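Local structure of ethanolamine kinase Pv091845 (Plasmodium vivax, 2QG7) at residues L292-L297 with I350-S355; F235-I240 with P357-Y362; T86-C91 with L111-I116. The protein probably phosphorylates ethanolamine at the expense of ATP, the first of three steps from ethanolamine to phosphatidylethanolamine. All blocks are in the same frame, centred on the assembly; numbering follows the deposited sequence.

Contact 1 (L292-L297 with I350-S355); sequences LCHCDL and IDFEYS
The imidazole of His294 is gripped at both nitrogens. His294 NE2 donates to Ile350 O at 2.8 Å; the oxygen lies in the ring plane, although the N-H comes in above the plane of the carbonyl. Asp296 N donates in turn to His294 ND1, 3.2 Å away, closing a small loop of chain. With CG anti to the backbone N (chi1 -175°) the ring reaches to the 350-352 backbone, and His294 CD2 comes within 3.3 Å of Phe352 CE2. His294 O accepts the hydroxyl of Ser355 on a lone pair (OG to O, 3.0 Å). A water also donates to His294 O and to Asp351 O while accepting from Tyr354 N. Asp296 lies alongside Tyr354, its carboxylate almost perpendicular to the ring. Farther out, Asn301 binds Asp296 O, completing the H-x-D-x4-N (Brenner) motif of kinase-like phosphotransferases with His294 and Asp296; Asp363 holds the N-H groups of His294 and Cys295. Since ND1 accepts and NE2 donates, His294 is probably neutral. Asp296 OD2 stands 5.5 Å from Asp351 OD2 and 5.1 Å from Glu353 OE1, which may raise a pKa among them, though Arg139 weakly offsets Asp351, the position that probably binds metal, as in related kinases.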
loop_
_atom_site.group_PDB
_atom_site.type_symbol
_atom_site.label_atom_id
_atom_site.label_comp_id
_atom_site.label_asym_id
_atom_site.label_seq_id
_atom_site.Cartn_x
_atom_site.Cartn_y
_atom_site.Cartn_z
ATOM N N LEU D 292 22.386 -19.787 13.235
ATOM C CA LEU D 292 21.888 -18.698 14.073
ATOM C C LEU D 292 21.648 -17.555 13.123
ATOM O O LEU D 292 22.605 -16.985 12.544
ATOM C CB LEU D 292 22.928 -18.315 15.113
ATOM C CG LEU D 292 22.521 -17.329 16.215
ATOM C CD1 LEU D 292 21.186 -17.724 16.861
ATOM C CD2 LEU D 292 23.628 -17.200 17.237
ATOM N N CYS D 293 20.367 -17.241 12.939
ATOM C CA CYS D 293 19.948 -16.162 12.045
ATOM C C CYS D 293 19.686 -14.860 12.802
ATOM O O CYS D 293 19.409 -14.868 13.981
ATOM C CB CYS D 293 18.703 -16.610 11.307
ATOM S SG CYS D 293 18.984 -17.948 10.116
ATOM N N HIS D 294 19.809 -13.729 12.121
ATOM C CA HIS D 294 19.359 -12.457 12.685
ATOM C C HIS D 294 17.824 -12.303 12.698
ATOM O O HIS D 294 17.224 -11.922 13.733
ATOM C CB HIS D 294 20.000 -11.299 11.952
ATOM C CG HIS D 294 19.682 -9.964 12.566
ATOM N ND1 HIS D 294 18.466 -9.327 12.387
ATOM C CD2 HIS D 294 20.422 -9.146 13.348
ATOM C CE1 HIS D 294 18.474 -8.179 13.037
ATOM N NE2 HIS D 294 19.650 -8.043 13.624
ATOM N N CYS D 295 17.204 -12.606 11.551
ATOM C CA CYS D 295 15.726 -12.727 11.381
ATOM C C CYS D 295 14.948 -11.444 11.097
ATOM O O CYS D 295 13.764 -11.522 10.807
ATOM C CB CYS D 295 15.069 -13.493 12.531
ATOM S SG CYS D 295 15.746 -15.115 12.816
ATOM N N ASP D 296 15.625 -10.293 11.195
ATOM C CA ASP D 296 15.046 -8.975 11.003
ATOM C C ASP D 296 16.072 -8.031 10.390
ATOM O O ASP D 296 16.354 -6.923 10.863
ATOM C CB ASP D 296 14.473 -8.426 12.319
ATOM C CG ASP D 296 13.518 -7.286 12.090
ATOM O OD1 ASP D 296 12.948 -7.167 10.955
ATOM O OD2 ASP D 296 13.358 -6.476 13.028
ATOM N N LEU D 297 16.656 -8.486 9.302
ATOM C CA LEU D 297 17.788 -7.772 8.747
ATOM C C LEU D 297 17.336 -6.703 7.772
ATOM O O LEU D 297 17.704 -6.703 6.601
ATOM C CB LEU D 297 18.776 -8.754 8.147
ATOM C CG LEU D 297 20.275 -8.398 8.211
ATOM C CD1 LEU D 297 20.850 -8.276 9.645
ATOM C CD2 LEU D 297 21.072 -9.420 7.373
ATOM N N ILE D 350 22.454 -4.780 14.584
ATOM C CA ILE D 350 21.812 -4.453 15.875
ATOM C C ILE D 350 20.428 -5.075 15.909
ATOM O O ILE D 350 19.928 -5.577 14.908
ATOM C CB ILE D 350 21.687 -2.870 16.148
ATOM C CG1 ILE D 350 20.922 -2.144 15.018
ATOM C CG2 ILE D 350 23.045 -2.205 16.414
ATOM C CD1 ILE D 350 20.264 -0.848 15.449
ATOM N N ASP D 351 19.817 -5.041 17.074
ATOM C CA ASP D 351 18.456 -5.494 17.304
ATOM C C ASP D 351 18.204 -6.971 16.994
ATOM O O ASP D 351 17.597 -7.344 15.977
ATOM C CB ASP D 351 17.459 -4.548 16.631
ATOM C CG ASP D 351 16.166 -4.405 17.428
ATOM O OD1 ASP D 351 15.866 -5.266 18.333
ATOM O OD2 ASP D 351 15.425 -3.427 17.123
ATOM N N PHE D 352 18.653 -7.814 17.913
ATOM C CA PHE D 352 18.588 -9.270 17.763
ATOM C C PHE D 352 17.416 -9.855 18.527
ATOM O O PHE D 352 17.524 -10.954 19.081
ATOM C CB PHE D 352 19.891 -9.889 18.291
ATOM C CG PHE D 352 21.122 -9.413 17.563
ATOM C CD1 PHE D 352 21.833 -8.309 18.021
ATOM C CD2 PHE D 352 21.553 -10.062 16.418
ATOM C CE1 PHE D 352 22.969 -7.856 17.326
ATOM C CE2 PHE D 352 22.663 -9.630 15.732
ATOM C CZ PHE D 352 23.371 -8.516 16.184
ATOM N N GLU D 353 16.305 -9.113 18.564
ATOM C CA GLU D 353 15.093 -9.574 19.264
ATOM C C GLU D 353 14.387 -10.740 18.587
ATOM O O GLU D 353 13.628 -11.441 19.235
ATOM C CB GLU D 353 14.107 -8.435 19.548
ATOM C CG GLU D 353 13.638 -7.616 18.348
ATOM C CD GLU D 353 12.797 -6.365 18.779
ATOM O OE1 GLU D 353 12.057 -5.744 17.924
ATOM O OE2 GLU D 353 12.892 -5.999 19.993
ATOM N N TYR D 354 14.644 -10.945 17.290
ATOM C CA TYR D 354 14.045 -12.069 16.572
ATOM C C TYR D 354 15.010 -13.205 16.334
ATOM O O TYR D 354 14.606 -14.247 15.839
ATOM C CB TYR D 354 13.380 -11.622 15.272
ATOM C CG TYR D 354 12.304 -10.597 15.501
ATOM C CD1 TYR D 354 12.566 -9.238 15.335
ATOM C CD2 TYR D 354 11.032 -10.978 15.917
ATOM C CE1 TYR D 354 11.592 -8.300 15.555
ATOM C CE2 TYR D 354 10.056 -10.046 16.148
ATOM C CZ TYR D 354 10.339 -8.717 15.961
ATOM O OH TYR D 354 9.359 -7.783 16.200
ATOM N N SER D 355 16.269 -13.000 16.711
ATOM C CA SER D 355 17.348 -13.970 16.488
ATOM C C SER D 355 17.122 -15.315 17.121
ATOM O O SER D 355 16.856 -15.432 18.325
ATOM C CB SER D 355 18.678 -13.403 16.933
ATOM O OG SER D 355 18.978 -12.283 16.133
HETATM O O HOH W 1 16.133 -9.599 15.349
#

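Contact 2 (F235-I240 with P357-Y362)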
loop_
_atom_site.group_PDB
_atom_site.type_symbol
_atom_site.label_atom_id
_atom_site.label_comp_id
_atom_site.label_asym_id
_atom_site.label_seq_id
_atom_site.Cartn_x
_atom_site.Cartn_y
_atom_site.Cartn_z
ATOM N N PHE D 235 13.438 -22.736 14.149
ATOM C CA PHE D 235 12.464 -22.041 14.987
ATOM C C PHE D 235 11.422 -21.304 14.123
ATOM O O PHE D 235 10.500 -20.680 14.659
ATOM C CB PHE D 235 13.191 -21.044 15.882
ATOM C CG PHE D 235 13.667 -21.616 17.187
ATOM C CD1 PHE D 235 13.367 -20.984 18.381
ATOM C CD2 PHE D 235 14.425 -22.772 17.232
ATOM C CE1 PHE D 235 13.827 -21.503 19.598
ATOM C CE2 PHE D 235 14.859 -23.295 18.447
ATOM C CZ PHE D 235 14.563 -22.660 19.615
ATOM N N LEU D 236 11.579 -21.395 12.805
ATOM C CA LEU D 236 10.826 -20.619 11.848
ATOM C C LEU D 236 9.361 -21.017 11.753
ATOM O O LEU D 236 8.469 -20.159 11.818
ATOM C CB LEU D 236 11.511 -20.695 10.470
ATOM C CG LEU D 236 10.928 -20.109 9.193
ATOM C CD1 LEU D 236 10.522 -18.607 9.335
ATOM C CD2 LEU D 236 11.951 -20.301 8.092
ATOM N N TRP D 237 9.123 -22.315 11.603
ATOM C CA TRP D 237 7.777 -22.837 11.386
ATOM C C TRP D 237 6.961 -22.842 12.657
ATOM O O TRP D 237 5.759 -22.692 12.618
ATOM C CB TRP D 237 7.849 -24.231 10.772
ATOM C CG TRP D 237 8.846 -24.277 9.708
ATOM C CD1 TRP D 237 10.066 -24.875 9.763
ATOM C CD2 TRP D 237 8.762 -23.646 8.419
ATOM N NE1 TRP D 237 10.739 -24.689 8.584
ATOM C CE2 TRP D 237 9.970 -23.928 7.743
ATOM C CE3 TRP D 237 7.784 -22.868 7.774
ATOM C CZ2 TRP D 237 10.229 -23.477 6.455
ATOM C CZ3 TRP D 237 8.034 -22.435 6.502
ATOM C CH2 TRP D 237 9.248 -22.737 5.851
ATOM N N ASN D 238 7.628 -23.031 13.785
ATOM C CA ASN D 238 7.017 -22.844 15.084
ATOM C C ASN D 238 6.515 -21.414 15.261
ATOM O O ASN D 238 5.497 -21.198 15.905
ATOM C CB ASN D 238 8.054 -23.150 16.176
ATOM C CG ASN D 238 7.467 -23.078 17.589
ATOM O OD1 ASN D 238 6.792 -24.020 18.049
ATOM N ND2 ASN D 238 7.742 -21.962 18.289
ATOM N N THR D 239 7.253 -20.445 14.713
ATOM C CA THR D 239 6.950 -19.017 14.848
ATOM C C THR D 239 5.825 -18.622 13.893
ATOM O O THR D 239 4.878 -17.952 14.307
ATOM C CB THR D 239 8.190 -18.135 14.598
ATOM O OG1 THR D 239 9.207 -18.499 15.527
ATOM C CG2 THR D 239 7.891 -16.677 14.807
ATOM N N ILE D 240 5.926 -19.061 12.635
ATOM C CA ILE D 240 4.871 -18.821 11.645
ATOM C C ILE D 240 3.523 -19.403 12.080
ATOM O O ILE D 240 2.507 -18.729 11.996
ATOM C CB ILE D 240 5.260 -19.320 10.221
ATOM C CG1 ILE D 240 6.503 -18.597 9.732
ATOM C CG2 ILE D 240 4.116 -19.080 9.229
ATOM C CD1 ILE D 240 6.948 -19.056 8.361
ATOM N N PRO D 357 17.621 -19.901 15.858
ATOM C CA PRO D 357 18.068 -20.850 14.831
ATOM C C PRO D 357 17.038 -21.087 13.729
ATOM O O PRO D 357 15.970 -21.569 13.985
ATOM C CB PRO D 357 18.354 -22.117 15.640
ATOM C CG PRO D 357 18.392 -21.657 17.115
ATOM C CD PRO D 357 17.450 -20.544 17.179
ATOM N N MET D 358 17.371 -20.727 12.502
ATOM C CA MET D 358 16.485 -20.955 11.370
ATOM C C MET D 358 17.350 -21.359 10.199
ATOM O O MET D 358 18.564 -21.250 10.283
ATOM C CB MET D 358 15.757 -19.649 11.005
ATOM C CG MET D 358 14.712 -19.196 11.983
ATOM S SD MET D 358 13.709 -17.801 11.411
ATOM C CE MET D 358 12.661 -17.597 12.855
ATOM N N GLU D 359 16.713 -21.763 9.102
ATOM C CA GLU D 359 17.342 -21.952 7.814
ATOM C C GLU D 359 18.078 -20.694 7.394
ATOM O O GLU D 359 17.538 -19.602 7.467
ATOM C CB GLU D 359 16.282 -22.287 6.770
ATOM C CG GLU D 359 15.629 -23.674 6.917
ATOM C CD GLU D 359 14.426 -23.715 7.837
ATOM O OE1 GLU D 359 14.241 -22.777 8.676
ATOM O OE2 GLU D 359 13.625 -24.692 7.734
ATOM N N ARG D 360 19.311 -20.862 6.928
ATOM C CA ARG D 360 20.147 -19.762 6.501
ATOM C C ARG D 360 19.563 -19.059 5.317
ATOM O O ARG D 360 19.865 -17.874 5.077
ATOM C CB ARG D 360 21.595 -20.220 6.207
ATOM C CG ARG D 360 21.750 -21.312 5.143
ATOM C CD ARG D 360 23.107 -21.278 4.463
ATOM N NE ARG D 360 23.202 -22.205 3.319
ATOM C CZ ARG D 360 24.306 -22.465 2.592
ATOM N NH1 ARG D 360 25.472 -21.880 2.880
ATOM N NH2 ARG D 360 24.251 -23.330 1.564
ATOM N N ALA D 361 18.744 -19.780 4.558
ATOM C CA ALA D 361 18.151 -19.243 3.336
ATOM C C ALA D 361 16.991 -18.275 3.666
ATOM O O ALA D 361 16.789 -17.291 2.943
ATOM C CB ALA D 361 17.703 -20.337 2.442
ATOM N N TYR D 362 16.271 -18.530 4.770
ATOM C CA TYR D 362 15.329 -17.544 5.299
ATOM C C TYR D 362 15.931 -16.133 5.578
ATOM O O TYR D 362 15.351 -15.118 5.173
ATOM C CB TYR D 362 14.653 -18.063 6.541
ATOM C CG TYR D 362 13.695 -17.068 7.087
ATOM C CD1 TYR D 362 12.384 -16.968 6.577
ATOM C CD2 TYR D 362 14.088 -16.191 8.107
ATOM C CE1 TYR D 362 11.480 -16.035 7.092
ATOM C CE2 TYR D 362 13.196 -15.222 8.611
ATOM C CZ TYR D 362 11.892 -15.165 8.105
ATOM O OH TYR D 362 11.037 -14.215 8.623
#
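Leu236, in the first turn of helix 236-251, fills the angle between that helix and the bend where strand 356-359 runs into helix 360-369. Its CB rests on the thioether of Met358, 3.8 Å from SD, an unbranched and pliable partner whose methyl CE reaches on to Leu236 CA. CG, anti to the backbone N (chi1 174°), sits over the centre of the neighbouring Trp237 ring. Both methyls meet Tyr362: Leu236 CD1 lies over its face, 3.8 Å from the ring centroid, in a CH-pi contact. Leu236 CD2 packs there too and also meets Glu359 OE1 at 3.4 Å. Helix 236-240 crosses strand 357-359 almost squarely, at 97°, in the helical C-terminal lobe of this kinase-like fold. Glu359 occupies the N-cap position of helix 360-369, yet its bent side chain serves the other helix. Glu359 OE2 uses its syn lone pair to accept a hydrogen bond from Trp237 NE1 at 3.0 Å, the carboxylate nearly perpendicular to the indole, and OE1 accepts from Ser234 OG. Lys284 adds a cation-pi contact to the same indole. Just ahead of the helix, Phe235 N donates to Pro357 O (2.8 Å), nearly along the C=O axis. The rigid, polarised CD-H group of Pro357 makes a CH-pi contact over one face of the Phe235 ring, 3.9 Å from its centroid. Thr239 OG1 turns back to the residue preceding the helix, donating to Phe235 O at 2.7 Å.

Contact 3 (T86-C91 with L111-I116); sequences TLYIYC and LEFQII
A tyrosine hydroxyl serves as acceptor for a strand's backbone: Ile115 N donates to Tyr88 OH at 3.3 Å, long but fairly straight (160° at the hydrogen). The strand lies at the margin of its sheet, where Glu112, Gln114 and Ile116 pair with strand 122-128, so the N-H of Ile115 points the other way and meets the phenol instead. Glu84, one helical turn back, adds a weak hydrogen bond to the same hydroxyl. A tyrosine suits the place, its ring packing on Phe113 while its hydroxyl reaches the N-H. Tyr88 slides past Phe113 in the opposite direction, so that Phe113 CB sits over the face of the phenol, 4.0 Å from its centroid. Phe113 for its part offers a ring face to Cys91, whose CB is 4.0 Å from the centroid; the sulfur stands obliquely at 5.3 Å, a loose sulfur-aromatic contact. Ile115, extended through CG1, brings CD1 to within 3.9 Å of Leu87 CD2. Helix 84-98 thus lies across one face of the five-stranded antiparallel sheet of the N-terminal lobe, Cys91 reaching past strand 112-116 to Ile125 and Ile138, and Leu87 to Leu140 on strand 136-141.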
loop_
_atom_site.group_PDB
_atom_site.type_symbol
_atom_site.label_atom_id
_atom_site.label_comp_id
_atom_site.label_asym_id
_atom_site.label_seq_id
_atom_site.Cartn_x
_atom_site.Cartn_y
_atom_site.Cartn_z
ATOM N N THR D 86 9.345 13.540 30.735
ATOM C CA THR D 86 8.943 12.434 31.599
ATOM C C THR D 86 9.785 11.166 31.308
ATOM O O THR D 86 10.187 10.461 32.234
ATOM C CB THR D 86 7.410 12.152 31.504
ATOM O OG1 THR D 86 6.685 13.380 31.639
ATOM C CG2 THR D 86 6.961 11.205 32.623
ATOM N N LEU D 87 10.056 10.917 30.025
ATOM C CA LEU D 87 10.929 9.822 29.571
ATOM C C LEU D 87 12.318 9.892 30.198
ATOM O O LEU D 87 12.767 8.931 30.840
ATOM C CB LEU D 87 11.041 9.853 28.043
ATOM C CG LEU D 87 12.099 8.964 27.396
ATOM C CD1 LEU D 87 11.737 7.471 27.572
ATOM C CD2 LEU D 87 12.224 9.322 25.941
ATOM N N TYR D 88 12.955 11.060 30.025
ATOM C CA TYR D 88 14.278 11.356 30.549
ATOM C C TYR D 88 14.368 11.254 32.060
ATOM O O TYR D 88 15.419 10.883 32.586
ATOM C CB TYR D 88 14.759 12.740 30.085
ATOM C CG TYR D 88 14.884 12.918 28.590
ATOM C CD1 TYR D 88 14.835 14.180 28.014
ATOM C CD2 TYR D 88 15.066 11.825 27.738
ATOM C CE1 TYR D 88 14.962 14.352 26.613
ATOM C CE2 TYR D 88 15.186 11.984 26.339
ATOM C CZ TYR D 88 15.132 13.246 25.795
ATOM O OH TYR D 88 15.242 13.389 24.433
ATOM N N ILE D 89 13.292 11.613 32.762
ATOM C CA ILE D 89 13.240 11.439 34.225
ATOM C C ILE D 89 13.216 9.934 34.564
ATOM O O ILE D 89 13.919 9.479 35.482
ATOM C CB ILE D 89 12.002 12.142 34.846
ATOM C CG1 ILE D 89 12.078 13.660 34.660
ATOM C CG2 ILE D 89 11.834 11.783 36.324
ATOM C CD1 ILE D 89 10.727 14.374 34.764
ATOM N N TYR D 90 12.410 9.172 33.810
ATOM C CA TYR D 90 12.363 7.715 33.950
ATOM C C TYR D 90 13.750 7.122 33.705
ATOM O O TYR D 90 14.193 6.215 34.415
ATOM C CB TYR D 90 11.306 7.076 33.015
ATOM C CG TYR D 90 10.969 5.625 33.407
ATOM C CD1 TYR D 90 10.111 5.349 34.484
ATOM C CD2 TYR D 90 11.544 4.536 32.728
ATOM C CE1 TYR D 90 9.818 4.042 34.869
ATOM C CE2 TYR D 90 11.249 3.225 33.097
ATOM C CZ TYR D 90 10.386 2.982 34.166
ATOM O OH TYR D 90 10.096 1.680 34.533
ATOM N N CYS D 91 14.427 7.683 32.707
ATOM C CA CYS D 91 15.798 7.323 32.355
ATOM C C CYS D 91 16.835 7.641 33.413
ATOM O O CYS D 91 17.799 6.891 33.566
ATOM C CB CYS D 91 16.185 7.955 31.025
ATOM S SG CYS D 91 15.379 7.107 29.670
ATOM N N LEU D 111 23.786 13.780 33.400
ATOM C CA LEU D 111 23.808 12.927 32.227
ATOM C C LEU D 111 22.952 13.553 31.140
ATOM O O LEU D 111 21.871 14.070 31.411
ATOM C CB LEU D 111 23.311 11.520 32.562
ATOM C CG LEU D 111 23.984 10.714 33.688
ATOM C CD1 LEU D 111 22.984 9.728 34.279
ATOM C CD2 LEU D 111 25.231 9.995 33.198
ATOM N N GLU D 112 23.470 13.533 29.919
ATOM C CA GLU D 112 22.757 13.998 28.746
ATOM C C GLU D 112 21.925 12.847 28.187
ATOM O O GLU D 112 22.463 11.779 27.891
ATOM C CB GLU D 112 23.767 14.481 27.691
ATOM C CG GLU D 112 24.200 15.953 27.829
ATOM C CD GLU D 112 23.289 16.916 27.056
ATOM O OE1 GLU D 112 22.017 16.812 27.167
ATOM O OE2 GLU D 112 23.853 17.777 26.329
ATOM N N PHE D 113 20.617 13.059 28.055
ATOM C CA PHE D 113 19.732 12.057 27.479
ATOM C C PHE D 113 19.228 12.499 26.128
ATOM O O PHE D 113 18.743 13.614 25.990
ATOM C CB PHE D 113 18.539 11.788 28.391
ATOM C CG PHE D 113 18.909 11.154 29.678
ATOM C CD1 PHE D 113 18.905 11.902 30.856
ATOM C CD2 PHE D 113 19.275 9.807 29.720
ATOM C CE1 PHE D 113 19.262 11.322 32.067
ATOM C CE2 PHE D 113 19.637 9.212 30.921
ATOM C CZ PHE D 113 19.629 9.975 32.099
ATOM N N GLN D 114 19.349 11.617 25.134
ATOM C CA GLN D 114 18.800 11.877 23.803
ATOM C C GLN D 114 18.026 10.672 23.227
ATOM O O GLN D 114 18.571 9.574 23.066
ATOM C CB GLN D 114 19.892 12.396 22.844
ATOM C CG GLN D 114 19.380 12.962 21.498
ATOM C CD GLN D 114 18.094 13.818 21.630
ATOM O OE1 GLN D 114 17.073 13.514 20.987
ATOM N NE2 GLN D 114 18.146 14.890 22.458
ATOM N N ILE D 115 16.742 10.893 22.942
ATOM C CA ILE D 115 15.915 9.890 22.273
ATOM C C ILE D 115 16.376 9.677 20.827
ATOM O O ILE D 115 16.355 10.596 20.002
ATOM C CB ILE D 115 14.383 10.200 22.354
ATOM C CG1 ILE D 115 13.572 8.978 21.855
ATOM C CG2 ILE D 115 14.017 11.513 21.620
ATOM C CD1 ILE D 115 12.047 9.165 22.033
ATOM N N ILE D 116 16.805 8.453 20.539
ATOM C CA ILE D 116 17.325 8.119 19.215
ATOM C C ILE D 116 16.470 7.046 18.531
ATOM O O ILE D 116 15.688 6.340 19.186
ATOM C CB ILE D 116 18.866 7.779 19.261
ATOM C CG1 ILE D 116 19.558 8.154 17.937
ATOM C CG2 ILE D 116 19.140 6.311 19.694
ATOM C CD1 ILE D 116 19.617 9.703 17.659
#

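Contacts 1 and 2 adjoin, their centres 11 Å apart, because strands 290-293 and 356-359 pair as a two-stranded antiparallel sheet: one strand leads into the His294-Asp296 turn, the other into helix 360-369. They touch where Cys293 SG lies 3.3 Å from Met358 O and, among other places, where Cys295 SG is 3.7 Å from Met358 SD. Contact 1 is nested within the chain loop that contact 2 closes, and its sequence motifs place it at the probable phosphotransfer centre; contact 2 joins helix 236-251 to the junction of strand 356-359 and helix 360-369. Contact 3 belongs to the N-terminal lobe, its nearest atoms about 8 Å from contact 1 and about 24 Å from contact 2.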